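Local coordinates for protein sorbitol dehydrogenase (Gluconobacter oxydans, PDB 5ITG) that probably oxidises D-sorbitol to L-sorbose, handing the hydride to a nicotinamide cofactor, and is captured here in its substrate-free form, at residues 29-34 with 116-121; 39-44 with 55-60; 186-191 with 261-266. All coordinates share one frame; numbering follows the deposited sequence.

Interaction 1: residues 29-34 with 116-121; sequences VHFGVG and KHLVDP
Strand 26-31 passes V29 alongside helix 111-119, and the two backbones come nearest between V29 and L118, 7.0 Å from CA to CA. No hydrogen bond joins the segments; the contact is apolar. L118 does most of the work, its two methyls splitting between two strand residues. CD1 presses into the fork of V29, 3.4 Å from CG1 and 3.7 Å from CB, so it sits over the valine's branch point, the two side chains crossing at about a right angle. The V29 CG1 distance is tighter than ordinary carbon contact, and L118 lies off the staggered positions (chi1 -102°, chi2 28°); the exact placing of its methyls is therefore a little doubtful. The other methyl, L118 CD2, meets the F31 ring at its edge, near the plane, 4.1 Å from CZ. F31 reaches back toward the helix because CG stands anti to the carbonyl carbon (chi1 -81°). On the far branch of V29, CG2 touches H117 CB at 4.0 Å, so the histidine adds its aliphatic root to the contact. Past the strand, the chain turns through G32, V33 and G34 into the next helix. This is consistent with the glycine-rich turn of a Rossmann fold, where G32 has backbone angles at which a CB would strike the carbonyl before it. Helix 111-119 belongs to the beta-alpha-beta crossover from strand 93-106 to strand 125-128, and it covers this face of the Rossmann sheet. V60 of strand 56-61 flanks V29 and F31, H117 reaches on to V58 and L105, and helix 164-177 closes the other flank, with A171 on L118 and V164 and Y167 on F31.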
ATOM      1  N   VAL A  29       4.245 -10.300 -16.573  1.00 19.49           N
ATOM      2  CA  VAL A  29       5.637  -9.969 -16.294  1.00 18.80           C
ATOM      3  C   VAL A  29       5.540  -8.929 -15.186  1.00 19.50           C
ATOM      4  O   VAL A  29       4.808  -7.946 -15.319  1.00 19.37           O
ATOM      5  CB  VAL A  29       6.352  -9.353 -17.508  1.00 20.44           C
ATOM      6  CG1 VAL A  29       7.652  -8.681 -17.059  1.00 18.85           C
ATOM      7  CG2 VAL A  29       6.658 -10.433 -18.526  1.00 17.84           C
ATOM      8  N   HIS A  30       6.258  -9.150 -14.089  1.00 18.61           N
ATOM      9  CA  HIS A  30       6.218  -8.218 -12.963  1.00 18.93           C
ATOM     10  C   HIS A  30       7.554  -7.552 -12.675  1.00 18.66           C
ATOM     11  O   HIS A  30       8.567  -8.227 -12.508  1.00 18.17           O
ATOM     12  CB  HIS A  30       5.769  -8.937 -11.690  1.00 18.98           C
ATOM     13  CG  HIS A  30       5.653  -8.034 -10.505  1.00 19.57           C
ATOM     14  ND1 HIS A  30       4.565  -7.214 -10.300  1.00 21.60           N
ATOM     15  CD2 HIS A  30       6.514  -7.779  -9.491  1.00 19.31           C
ATOM     16  CE1 HIS A  30       4.761  -6.490  -9.212  1.00 20.65           C
ATOM     17  NE2 HIS A  30       5.936  -6.812  -8.704  1.00 19.10           N
ATOM     18  N   PHE A  31       7.537  -6.225 -12.594  1.00 19.61           N
ATOM     19  CA  PHE A  31       8.733  -5.442 -12.295  1.00 20.55           C
ATOM     20  C   PHE A  31       8.768  -5.101 -10.804  1.00 21.17           C
ATOM     21  O   PHE A  31       7.822  -4.531 -10.273  1.00 20.31           O
ATOM     22  CB  PHE A  31       8.734  -4.146 -13.109  1.00 19.32           C
ATOM     23  CG  PHE A  31       9.206  -4.316 -14.530  1.00 19.77           C
ATOM     24  CD1 PHE A  31      10.567  -4.380 -14.819  1.00 20.36           C
ATOM     25  CD2 PHE A  31       8.293  -4.413 -15.577  1.00 19.44           C
ATOM     26  CE1 PHE A  31      11.017  -4.537 -16.133  1.00 19.54           C
ATOM     27  CE2 PHE A  31       8.733  -4.572 -16.898  1.00 20.48           C
ATOM     28  CZ  PHE A  31      10.101  -4.634 -17.174  1.00 16.03           C
ATOM     29  N   GLY A  32       9.870  -5.443 -10.141  1.00 23.04           N
ATOM     30  CA  GLY A  32      10.000  -5.162  -8.724  1.00 22.71           C
ATOM     31  C   GLY A  32       9.435  -6.287  -7.875  1.00 23.88           C
ATOM     32  O   GLY A  32       8.323  -6.184  -7.354  1.00 21.72           O
ATOM     33  N   VAL A  33      10.206  -7.365  -7.733  1.00 23.61           N
ATOM     34  CA  VAL A  33       9.768  -8.518  -6.956  1.00 23.02           C
ATOM     35  C   VAL A  33      10.053  -8.344  -5.467  1.00 23.44           C
ATOM     36  O   VAL A  33      11.016  -8.901  -4.934  1.00 24.32           O
ATOM     37  CB  VAL A  33      10.442  -9.812  -7.466  1.00 23.33           C
ATOM     38  CG1 VAL A  33       9.983 -11.016  -6.651  1.00 22.30           C
ATOM     39  CG2 VAL A  33      10.095 -10.018  -8.921  1.00 24.05           C
ATOM     40  N   GLY A  34       9.203  -7.563  -4.807  1.00 21.63           N
ATOM     41  CA  GLY A  34       9.354  -7.319  -3.384  1.00 20.65           C
ATOM     42  C   GLY A  34       8.357  -8.133  -2.585  1.00 19.55           C
ATOM     43  O   GLY A  34       7.529  -8.857  -3.151  1.00 20.09           O
ATOM     44  N   LYS A 116      12.185 -10.155 -24.622  1.00 26.22           N
ATOM     45  CA  LYS A 116      11.589 -11.325 -25.258  1.00 27.05           C
ATOM     46  C   LYS A 116      10.295 -11.689 -24.539  1.00 26.51           C
ATOM     47  O   LYS A 116       9.282 -11.997 -25.173  1.00 25.32           O
ATOM     48  CB  LYS A 116      12.545 -12.523 -25.210  1.00 29.69           C
ATOM     49  CG  LYS A 116      12.017 -13.748 -25.941  1.00 33.21           C
ATOM     50  CD  LYS A 116      12.879 -14.983 -25.697  1.00 37.14           C
ATOM     51  CE  LYS A 116      12.373 -16.177 -26.508  1.00 39.15           C
ATOM     52  NZ  LYS A 116      10.907 -16.419 -26.298  1.00 40.99           N
ATOM     53  N   HIS A 117      10.327 -11.662 -23.210  1.00 24.97           N
ATOM     54  CA  HIS A 117       9.132 -11.983 -22.442  1.00 24.73           C
ATOM     55  C   HIS A 117       8.062 -10.933 -22.682  1.00 22.79           C
ATOM     56  O   HIS A 117       6.895 -11.259 -22.887  1.00 22.72           O
ATOM     57  CB  HIS A 117       9.442 -12.054 -20.941  1.00 26.14           C
ATOM     58  CG  HIS A 117       9.843 -13.419 -20.472  1.00 27.06           C
ATOM     59  ND1 HIS A 117      11.152 -13.767 -20.219  1.00 29.17           N
ATOM     60  CD2 HIS A 117       9.104 -14.522 -20.215  1.00 29.10           C
ATOM     61  CE1 HIS A 117      11.203 -15.025 -19.824  1.00 26.61           C
ATOM     62  NE2 HIS A 117       9.973 -15.507 -19.812  1.00 30.19           N
ATOM     63  N   LEU A 118       8.479  -9.672 -22.661  1.00 21.00           N
ATOM     64  CA  LEU A 118       7.581  -8.544 -22.860  1.00 22.09           C
ATOM     65  C   LEU A 118       6.858  -8.528 -24.211  1.00 23.48           C
ATOM     66  O   LEU A 118       5.733  -8.022 -24.307  1.00 22.81           O
ATOM     67  CB  LEU A 118       8.358  -7.244 -22.679  1.00 21.69           C
ATOM     68  CG  LEU A 118       8.215  -6.467 -21.367  1.00 24.51           C
ATOM     69  CD1 LEU A 118       7.884  -7.386 -20.206  1.00 22.41           C
ATOM     70  CD2 LEU A 118       9.500  -5.698 -21.115  1.00 21.52           C
ATOM     71  N   VAL A 119       7.486  -9.071 -25.252  1.00 23.58           N
ATOM     72  CA  VAL A 119       6.849  -9.076 -26.566  1.00 23.75           C
ATOM     73  C   VAL A 119       6.042 -10.335 -26.844  1.00 24.60           C
ATOM     74  O   VAL A 119       5.273 -10.372 -27.803  1.00 25.38           O
ATOM     75  CB  VAL A 119       7.874  -8.898 -27.721  1.00 23.44           C
ATOM     76  CG1 VAL A 119       8.499  -7.522 -27.661  1.00 22.44           C
ATOM     77  CG2 VAL A 119       8.932  -9.975 -27.652  1.00 22.02           C
ATOM     78  N   ASP A 120       6.203 -11.356 -26.006  1.00 25.22           N
ATOM     79  CA  ASP A 120       5.479 -12.615 -26.186  1.00 27.48           C
ATOM     80  C   ASP A 120       3.971 -12.393 -26.107  1.00 28.33           C
ATOM     81  O   ASP A 120       3.468 -11.824 -25.138  1.00 28.90           O
ATOM     82  CB  ASP A 120       5.908 -13.634 -25.126  1.00 28.36           C
ATOM     83  CG  ASP A 120       5.366 -15.026 -25.402  1.00 30.92           C
ATOM     84  OD1 ASP A 120       4.130 -15.191 -25.456  1.00 31.49           O
ATOM     85  OD2 ASP A 120       6.178 -15.961 -25.569  1.00 35.16           O
ATOM     86  N   PRO A 121       3.228 -12.855 -27.126  1.00 29.27           N
ATOM     87  CA  PRO A 121       1.771 -12.702 -27.176  1.00 27.95           C
ATOM     88  C   PRO A 121       1.032 -13.250 -25.955  1.00 26.95           C
ATOM     89  O   PRO A 121      -0.070 -12.795 -25.644  1.00 27.38           O
ATOM     90  CB  PRO A 121       1.390 -13.435 -28.465  1.00 29.75           C
ATOM     91  CG  PRO A 121       2.617 -13.277 -29.320  1.00 30.11           C
ATOM     92  CD  PRO A 121       3.719 -13.553 -28.329  1.00 28.58           C
TER

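Interaction 2: residues 39-44 with 55-60; sequences AHEAFY and WAIVGV
A42 and I57 make a small helix-on-sheet packing contact in the Rossmann domain, where the short helix 41-46 lies on one face of the parallel part of the large mixed sheet and strand 56-61 offers a single side chain to it. I57 is that side chain. Its CG1 is anti to the carbonyl carbon (chi1 -57°) and the chain then runs out straight (chi2 170°), which carries CD1 up to the helix backbone. There CD1 comes to 4.0 Å from A42 CA and 4.4 Å from A42 CB, a light touch in which the alanine's small size lets the methyl approach the main chain itself. CD1 also lies 4.4 Å from E41 OE2. That carboxylate oxygen is buried, but its polar need is met elsewhere, by a hydrogen bond with S127 OG; E41 extends from the helix toward the sheet to reach it. Within 39-44, at the start of the helix, Y44 sets its CE2 over one face of the H40 ring, and Y44 N bonds to H40 O at 3.0 Å. Strand 56-61 runs parallel to 26-31 on one flank and to 93-106 on the other. H30 packs beside both E41 and I57, M98 of strand 93-106 and Y82 of strand 82-87 pack against A42, and the next strand residue, V58, turns to the opposite face of the sheet, toward L105.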
ATOM      1  N   ALA A  39       3.213 -11.455  -1.576  1.00 15.59           N
ATOM      2  CA  ALA A  39       2.142 -11.786  -0.634  1.00 15.22           C
ATOM      3  C   ALA A  39       0.773 -11.267  -1.061  1.00 15.77           C
ATOM      4  O   ALA A  39      -0.244 -11.595  -0.446  1.00 16.15           O
ATOM      5  CB  ALA A  39       2.488 -11.238   0.753  1.00 13.89           C
ATOM      6  N   HIS A  40       0.736 -10.462  -2.116  1.00 15.89           N
ATOM      7  CA  HIS A  40      -0.527  -9.894  -2.570  1.00 17.24           C
ATOM      8  C   HIS A  40      -0.835 -10.317  -4.005  1.00 17.23           C
ATOM      9  O   HIS A  40      -1.570 -11.280  -4.217  1.00 16.24           O
ATOM     10  CB  HIS A  40      -0.471  -8.363  -2.426  1.00 16.95           C
ATOM     11  CG  HIS A  40      -1.761  -7.668  -2.737  1.00 16.45           C
ATOM     12  ND1 HIS A  40      -2.077  -7.222  -4.001  1.00 17.09           N
ATOM     13  CD2 HIS A  40      -2.815  -7.346  -1.950  1.00 17.11           C
ATOM     14  CE1 HIS A  40      -3.270  -6.651  -3.978  1.00 16.51           C
ATOM     15  NE2 HIS A  40      -3.739  -6.713  -2.745  1.00 16.10           N
ATOM     16  N   GLU A  41      -0.262  -9.630  -4.990  1.00 17.23           N
ATOM     17  CA  GLU A  41      -0.515  -9.986  -6.386  1.00 18.48           C
ATOM     18  C   GLU A  41      -0.256 -11.473  -6.667  1.00 16.72           C
ATOM     19  O   GLU A  41      -1.101 -12.167  -7.236  1.00 18.97           O
ATOM     20  CB  GLU A  41       0.349  -9.144  -7.327  1.00 17.94           C
ATOM     21  CG  GLU A  41      -0.035  -9.324  -8.799  1.00 20.96           C
ATOM     22  CD  GLU A  41       0.915  -8.632  -9.754  1.00 21.29           C
ATOM     23  OE1 GLU A  41       1.407  -7.537  -9.410  1.00 23.42           O
ATOM     24  OE2 GLU A  41       1.157  -9.172 -10.859  1.00 21.38           O
ATOM     25  N   ALA A  42       0.913 -11.962  -6.275  1.00 17.64           N
ATOM     26  CA  ALA A  42       1.252 -13.364  -6.502  1.00 19.25           C
ATOM     27  C   ALA A  42       0.272 -14.271  -5.769  1.00 19.81           C
ATOM     28  O   ALA A  42      -0.052 -15.370  -6.233  1.00 22.22           O
ATOM     29  CB  ALA A  42       2.684 -13.641  -6.031  1.00 18.64           C
ATOM     30  N   PHE A  43      -0.201 -13.794  -4.622  1.00 21.28           N
ATOM     31  CA  PHE A  43      -1.149 -14.524  -3.775  1.00 19.72           C
ATOM     32  C   PHE A  43      -2.483 -14.753  -4.475  1.00 20.30           C
ATOM     33  O   PHE A  43      -3.018 -15.867  -4.459  1.00 22.39           O
ATOM     34  CB  PHE A  43      -1.375 -13.740  -2.474  1.00 20.97           C
ATOM     35  CG  PHE A  43      -2.337 -14.388  -1.524  1.00 21.38           C
ATOM     36  CD1 PHE A  43      -1.951 -15.487  -0.761  1.00 24.02           C
ATOM     37  CD2 PHE A  43      -3.624 -13.884  -1.370  1.00 23.48           C
ATOM     38  CE1 PHE A  43      -2.832 -16.076   0.149  1.00 25.38           C
ATOM     39  CE2 PHE A  43      -4.516 -14.462  -0.465  1.00 25.98           C
ATOM     40  CZ  PHE A  43      -4.118 -15.563   0.298  1.00 25.87           C
ATOM     41  N   TYR A  44      -3.030 -13.702  -5.083  1.00 18.69           N
ATOM     42  CA  TYR A  44      -4.308 -13.829  -5.787  1.00 20.45           C
ATOM     43  C   TYR A  44      -4.183 -14.695  -7.039  1.00 20.55           C
ATOM     44  O   TYR A  44      -5.056 -15.522  -7.324  1.00 21.10           O
ATOM     45  CB  TYR A  44      -4.858 -12.446  -6.160  1.00 19.03           C
ATOM     46  CG  TYR A  44      -5.438 -11.687  -4.984  1.00 21.15           C
ATOM     47  CD1 TYR A  44      -6.709 -11.990  -4.490  1.00 20.61           C
ATOM     48  CD2 TYR A  44      -4.710 -10.672  -4.357  1.00 20.99           C
ATOM     49  CE1 TYR A  44      -7.247 -11.299  -3.397  1.00 20.17           C
ATOM     50  CE2 TYR A  44      -5.234  -9.976  -3.263  1.00 20.93           C
ATOM     51  CZ  TYR A  44      -6.498 -10.293  -2.788  1.00 21.10           C
ATOM     52  OH  TYR A  44      -7.005  -9.609  -1.705  1.00 18.90           O
ATOM     53  N   TRP A  55      -1.435 -17.925 -16.590  1.00 27.22           N
ATOM     54  CA  TRP A  55      -1.149 -16.655 -15.944  1.00 26.31           C
ATOM     55  C   TRP A  55       0.013 -16.694 -14.968  1.00 26.41           C
ATOM     56  O   TRP A  55       0.016 -15.972 -13.965  1.00 26.83           O
ATOM     57  CB  TRP A  55      -2.407 -16.139 -15.251  1.00 25.25           C
ATOM     58  CG  TRP A  55      -3.500 -15.814 -16.229  1.00 24.45           C
ATOM     59  CD1 TRP A  55      -4.622 -16.549 -16.486  1.00 23.86           C
ATOM     60  CD2 TRP A  55      -3.566 -14.669 -17.084  1.00 23.03           C
ATOM     61  NE1 TRP A  55      -5.386 -15.930 -17.446  1.00 24.03           N
ATOM     62  CE2 TRP A  55      -4.760 -14.773 -17.831  1.00 23.07           C
ATOM     63  CE3 TRP A  55      -2.731 -13.562 -17.291  1.00 21.81           C
ATOM     64  CZ2 TRP A  55      -5.142 -13.809 -18.771  1.00 22.18           C
ATOM     65  CZ3 TRP A  55      -3.112 -12.603 -18.222  1.00 20.53           C
ATOM     66  CH2 TRP A  55      -4.309 -12.733 -18.952  1.00 21.35           C
ATOM     67  N   ALA A  56       1.002 -17.536 -15.256  1.00 25.06           N
ATOM     68  CA  ALA A  56       2.180 -17.627 -14.403  1.00 24.47           C
ATOM     69  C   ALA A  56       2.848 -16.268 -14.464  1.00 21.85           C
ATOM     70  O   ALA A  56       2.600 -15.497 -15.390  1.00 21.21           O
ATOM     71  CB  ALA A  56       3.134 -18.703 -14.915  1.00 24.82           C
ATOM     72  N   ILE A  57       3.703 -15.976 -13.492  1.00 21.99           N
ATOM     73  CA  ILE A  57       4.373 -14.680 -13.453  1.00 20.38           C
ATOM     74  C   ILE A  57       5.881 -14.767 -13.669  1.00 19.52           C
ATOM     75  O   ILE A  57       6.548 -15.603 -13.078  1.00 19.15           O
ATOM     76  CB  ILE A  57       4.138 -13.974 -12.089  1.00 19.20           C
ATOM     77  CG1 ILE A  57       2.638 -13.810 -11.821  1.00 20.18           C
ATOM     78  CG2 ILE A  57       4.803 -12.612 -12.090  1.00 19.02           C
ATOM     79  CD1 ILE A  57       2.325 -13.355 -10.391  1.00 17.27           C
ATOM     80  N   VAL A  58       6.406 -13.891 -14.520  1.00 20.38           N
ATOM     81  CA  VAL A  58       7.841 -13.827 -14.771  1.00 21.70           C
ATOM     82  C   VAL A  58       8.293 -12.558 -14.055  1.00 20.39           C
ATOM     83  O   VAL A  58       7.899 -11.461 -14.440  1.00 19.57           O
ATOM     84  CB  VAL A  58       8.166 -13.679 -16.275  1.00 23.62           C
ATOM     85  CG1 VAL A  58       9.668 -13.558 -16.463  1.00 27.00           C
ATOM     86  CG2 VAL A  58       7.625 -14.870 -17.051  1.00 26.54           C
ATOM     87  N   GLY A  59       9.106 -12.704 -13.016  1.00 20.10           N
ATOM     88  CA  GLY A  59       9.558 -11.538 -12.276  1.00 21.76           C
ATOM     89  C   GLY A  59      10.824 -10.904 -12.816  1.00 23.08           C
ATOM     90  O   GLY A  59      11.721 -11.599 -13.297  1.00 24.92           O
ATOM     91  N   VAL A  60      10.904  -9.579 -12.734  1.00 22.24           N
ATOM     92  CA  VAL A  60      12.073  -8.859 -13.218  1.00 21.21           C
ATOM     93  C   VAL A  60      12.584  -7.833 -12.213  1.00 22.30           C
ATOM     94  O   VAL A  60      11.827  -6.993 -11.723  1.00 21.73           O
ATOM     95  CB  VAL A  60      11.771  -8.114 -14.542  1.00 20.96           C
ATOM     96  CG1 VAL A  60      13.029  -7.417 -15.045  1.00 20.78           C
ATOM     97  CG2 VAL A  60      11.254  -9.086 -15.581  1.00 20.22           C
TER

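Interaction 3: residues 186-191 with 261-266; sequences MSCDNL and HQWVLE
From its CB, M186, a selenomethionine, heads straight for W263: CG is anti to the backbone N (chi1 -175°) and the chain stays extended to the selenium. SE is the first atom to meet the other segment, 3.8 Å from W263 CZ2 and 4.3 Å from L265 CD2. A bend at the selenium (chi3 81°) then turns CE along the rim of the indole, where it lies in the ring plane at the edge, 3.7 Å from CH2. This is a Met-aromatic contact, and C188 brings a sulfur, SG, to the same ring, obliquely, 3.7 Å from CZ2. The pair bridges two sheets: strand 184-187 joins strand 125-128 in the large Rossmann sheet, whereas strand 263-266 is the middle one of a three-stranded sheet. E41 of helix 41-46 touches M186, C188 and W263 alike. A water accepts from W263 NE1 and donates to S187 O, 3.0 Å from each, while L265 CD2 sits over one indole face, toward its rim. Replacing W263 by an alanine would probably leave SE and SG without the ring they pack on, deprive the water of its NE1 donor and open a gap between the sheets.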
HETATM    1  N   MSE A 186      -0.450  -2.733 -15.221  1.00 17.90           N
HETATM    2  CA  MSE A 186      -1.111  -2.829 -13.925  1.00 18.68           C
HETATM    3  C   MSE A 186      -0.236  -2.492 -12.718  1.00 18.79           C
HETATM    4  O   MSE A 186       0.539  -3.318 -12.241  1.00 18.35           O
HETATM    5  CB  MSE A 186      -1.684  -4.239 -13.773  1.00 20.07           C
HETATM    6  CG  MSE A 186      -2.523  -4.488 -12.521  1.00 23.23           C
HETATM    7 SE   MSE A 186      -3.360  -6.250 -12.625  0.84 29.83          SE
HETATM    8  CE  MSE A 186      -1.870  -7.328 -12.060  1.00 25.84           C
ATOM      9  N   SER A 187      -0.371  -1.270 -12.224  1.00 17.85           N
ATOM     10  CA  SER A 187       0.387  -0.855 -11.055  1.00 16.55           C
ATOM     11  C   SER A 187      -0.227  -1.474  -9.798  1.00 17.22           C
ATOM     12  O   SER A 187      -1.450  -1.476  -9.631  1.00 16.19           O
ATOM     13  CB  SER A 187       0.368   0.664 -10.928  1.00 16.73           C
ATOM     14  OG  SER A 187       0.956   1.077  -9.710  1.00 17.88           O
ATOM     15  N   CYS A 188       0.615  -2.030  -8.933  1.00 17.22           N
ATOM     16  CA  CYS A 188       0.132  -2.588  -7.678  1.00 19.42           C
ATOM     17  C   CYS A 188       0.792  -1.867  -6.508  1.00 20.14           C
ATOM     18  O   CYS A 188       0.872  -2.393  -5.393  1.00 21.05           O
ATOM     19  CB  CYS A 188       0.386  -4.092  -7.608  1.00 21.35           C
ATOM     20  SG  CYS A 188      -0.778  -5.033  -8.637  1.00 27.46           S
ATOM     21  N   ASP A 189       1.271  -0.657  -6.779  1.00 20.00           N
ATOM     22  CA  ASP A 189       1.874   0.181  -5.748  1.00 21.13           C
ATOM     23  C   ASP A 189       0.730   0.870  -5.010  1.00 22.52           C
ATOM     24  O   ASP A 189      -0.304   1.170  -5.609  1.00 19.97           O
ATOM     25  CB  ASP A 189       2.784   1.235  -6.373  1.00 22.18           C
ATOM     26  CG  ASP A 189       4.179   0.705  -6.653  1.00 22.36           C
ATOM     27  OD1 ASP A 189       4.872   0.348  -5.685  1.00 23.90           O
ATOM     28  OD2 ASP A 189       4.583   0.648  -7.835  1.00 21.19           O
ATOM     29  N   ASN A 190       0.919   1.123  -3.716  1.00 22.88           N
ATOM     30  CA  ASN A 190      -0.108   1.762  -2.893  1.00 24.55           C
ATOM     31  C   ASN A 190      -0.128   3.288  -3.031  1.00 25.25           C
ATOM     32  O   ASN A 190       0.367   4.017  -2.166  1.00 25.25           O
ATOM     33  CB  ASN A 190       0.091   1.373  -1.423  1.00 27.40           C
ATOM     34  CG  ASN A 190      -0.942   2.006  -0.505  1.00 29.12           C
ATOM     35  OD1 ASN A 190      -2.146   1.875  -0.721  1.00 28.92           O
ATOM     36  ND2 ASN A 190      -0.472   2.698   0.528  1.00 29.32           N
ATOM     37  N   LEU A 191      -0.715   3.759  -4.123  1.00 22.67           N
ATOM     38  CA  LEU A 191      -0.813   5.183  -4.396  1.00 23.75           C
ATOM     39  C   LEU A 191      -2.239   5.480  -4.833  1.00 21.61           C
ATOM     40  O   LEU A 191      -2.910   4.619  -5.396  1.00 21.99           O
ATOM     41  CB  LEU A 191       0.144   5.572  -5.527  1.00 23.72           C
ATOM     42  CG  LEU A 191       1.607   5.155  -5.362  1.00 27.31           C
ATOM     43  CD1 LEU A 191       2.372   5.443  -6.649  1.00 27.24           C
ATOM     44  CD2 LEU A 191       2.218   5.909  -4.190  1.00 27.59           C
ATOM     45  N   HIS A 261      -6.575  -9.349   3.502  1.00 17.55           N
ATOM     46  CA  HIS A 261      -6.049  -8.959   2.205  1.00 18.12           C
ATOM     47  C   HIS A 261      -7.187  -8.418   1.364  1.00 18.69           C
ATOM     48  O   HIS A 261      -8.326  -8.877   1.467  1.00 18.19           O
ATOM     49  CB  HIS A 261      -5.368 -10.153   1.517  1.00 19.18           C
ATOM     50  CG  HIS A 261      -6.248 -11.353   1.356  1.00 22.44           C
ATOM     51  ND1 HIS A 261      -7.058 -11.544   0.256  1.00 25.53           N
ATOM     52  CD2 HIS A 261      -6.437 -12.434   2.151  1.00 22.24           C
ATOM     53  CE1 HIS A 261      -7.703 -12.690   0.377  1.00 22.39           C
ATOM     54  NE2 HIS A 261      -7.346 -13.249   1.519  1.00 26.31           N
ATOM     55  N   GLN A 262      -6.888  -7.412   0.552  1.00 17.68           N
ATOM     56  CA  GLN A 262      -7.912  -6.825  -0.290  1.00 17.53           C
ATOM     57  C   GLN A 262      -7.324  -6.276  -1.568  1.00 16.46           C
ATOM     58  O   GLN A 262      -6.215  -5.731  -1.575  1.00 16.08           O
ATOM     59  CB  GLN A 262      -8.644  -5.705   0.459  1.00 19.59           C
ATOM     60  CG  GLN A 262      -9.675  -4.966  -0.386  1.00 20.02           C
ATOM     61  CD  GLN A 262     -10.660  -4.170   0.458  1.00 22.57           C
ATOM     62  OE1 GLN A 262     -10.294  -3.594   1.488  1.00 21.60           O
ATOM     63  NE2 GLN A 262     -11.914  -4.122   0.016  1.00 21.91           N
ATOM     64  N   TRP A 263      -8.073  -6.424  -2.651  1.00 14.20           N
ATOM     65  CA  TRP A 263      -7.638  -5.913  -3.935  1.00 15.51           C
ATOM     66  C   TRP A 263      -8.853  -5.476  -4.732  1.00 15.15           C
ATOM     67  O   TRP A 263      -9.669  -6.299  -5.135  1.00 17.08           O
ATOM     68  CB  TRP A 263      -6.865  -6.977  -4.710  1.00 14.55           C
ATOM     69  CG  TRP A 263      -6.144  -6.440  -5.919  1.00 13.89           C
ATOM     70  CD1 TRP A 263      -6.072  -5.139  -6.324  1.00 14.59           C
ATOM     71  CD2 TRP A 263      -5.384  -7.198  -6.868  1.00 14.40           C
ATOM     72  NE1 TRP A 263      -5.316  -5.039  -7.473  1.00 15.72           N
ATOM     73  CE2 TRP A 263      -4.882  -6.289  -7.826  1.00 16.08           C
ATOM     74  CE3 TRP A 263      -5.080  -8.560  -7.004  1.00 16.62           C
ATOM     75  CZ2 TRP A 263      -4.091  -6.697  -8.902  1.00 17.69           C
ATOM     76  CZ3 TRP A 263      -4.293  -8.967  -8.076  1.00 17.32           C
ATOM     77  CH2 TRP A 263      -3.809  -8.037  -9.010  1.00 18.56           C
ATOM     78  N   VAL A 264      -8.971  -4.167  -4.926  1.00 15.57           N
ATOM     79  CA  VAL A 264     -10.060  -3.597  -5.699  1.00 15.19           C
ATOM     80  C   VAL A 264      -9.398  -3.180  -7.001  1.00 13.27           C
ATOM     81  O   VAL A 264      -8.414  -2.449  -6.999  1.00 11.67           O
ATOM     82  CB  VAL A 264     -10.670  -2.392  -4.972  1.00 14.73           C
ATOM     83  CG1 VAL A 264     -11.746  -1.753  -5.833  1.00 14.20           C
ATOM     84  CG2 VAL A 264     -11.266  -2.856  -3.636  1.00 13.42           C
ATOM     85  N   LEU A 265      -9.940  -3.641  -8.118  1.00 14.28           N
ATOM     86  CA  LEU A 265      -9.312  -3.358  -9.399  1.00 14.70           C
ATOM     87  C   LEU A 265     -10.284  -2.917 -10.481  1.00 16.22           C
ATOM     88  O   LEU A 265     -11.329  -3.537 -10.675  1.00 14.84           O
ATOM     89  CB  LEU A 265      -8.577  -4.630  -9.833  1.00 16.41           C
ATOM     90  CG  LEU A 265      -7.800  -4.755 -11.140  1.00 16.91           C
ATOM     91  CD1 LEU A 265      -6.561  -3.876 -11.098  1.00 13.90           C
ATOM     92  CD2 LEU A 265      -7.408  -6.224 -11.328  1.00 16.76           C
ATOM     93  N   GLU A 266      -9.945  -1.839 -11.181  1.00 17.26           N
ATOM     94  CA  GLU A 266     -10.792  -1.364 -12.266  1.00 18.34           C
ATOM     95  C   GLU A 266     -10.666  -2.383 -13.396  1.00 18.53           C
ATOM     96  O   GLU A 266      -9.560  -2.809 -13.745  1.00 17.51           O
ATOM     97  CB  GLU A 266     -10.350   0.033 -12.722  1.00 16.71           C
ATOM     98  CG  GLU A 266     -10.793   1.133 -11.753  1.00 16.57           C
ATOM     99  CD  GLU A 266     -10.281   2.520 -12.119  1.00 19.17           C
ATOM    100  OE1 GLU A 266      -9.428   2.643 -13.027  1.00 18.37           O
ATOM    101  OE2 GLU A 266     -10.727   3.492 -11.475  1.00 21.85           O
TER
HETATM  102  O   HOH W   1      -3.988  -2.845  -8.963  1.00 19.32           O

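Running from the N terminus, the chain lays down strand 26-31, passes through helices 35-39 and 41-46 and enters the parallel strand 56-61, closing the short loop of interaction 2. That loop is nested inside the longer one closed by interaction 1, when helix 111-119 packs back on strand 26-31. The two are joined directly through the sheet, with H30 bonded to V58 and V60 on the neighbouring strand, and together they cover its two faces. Interaction 3 opens and closes later, in series, and ties the same sheet to the three-stranded one. It meets interaction 2 through Y44 OH with H261 ND1 and H40 NE2 with Q262 O, both probable hydrogen bonds.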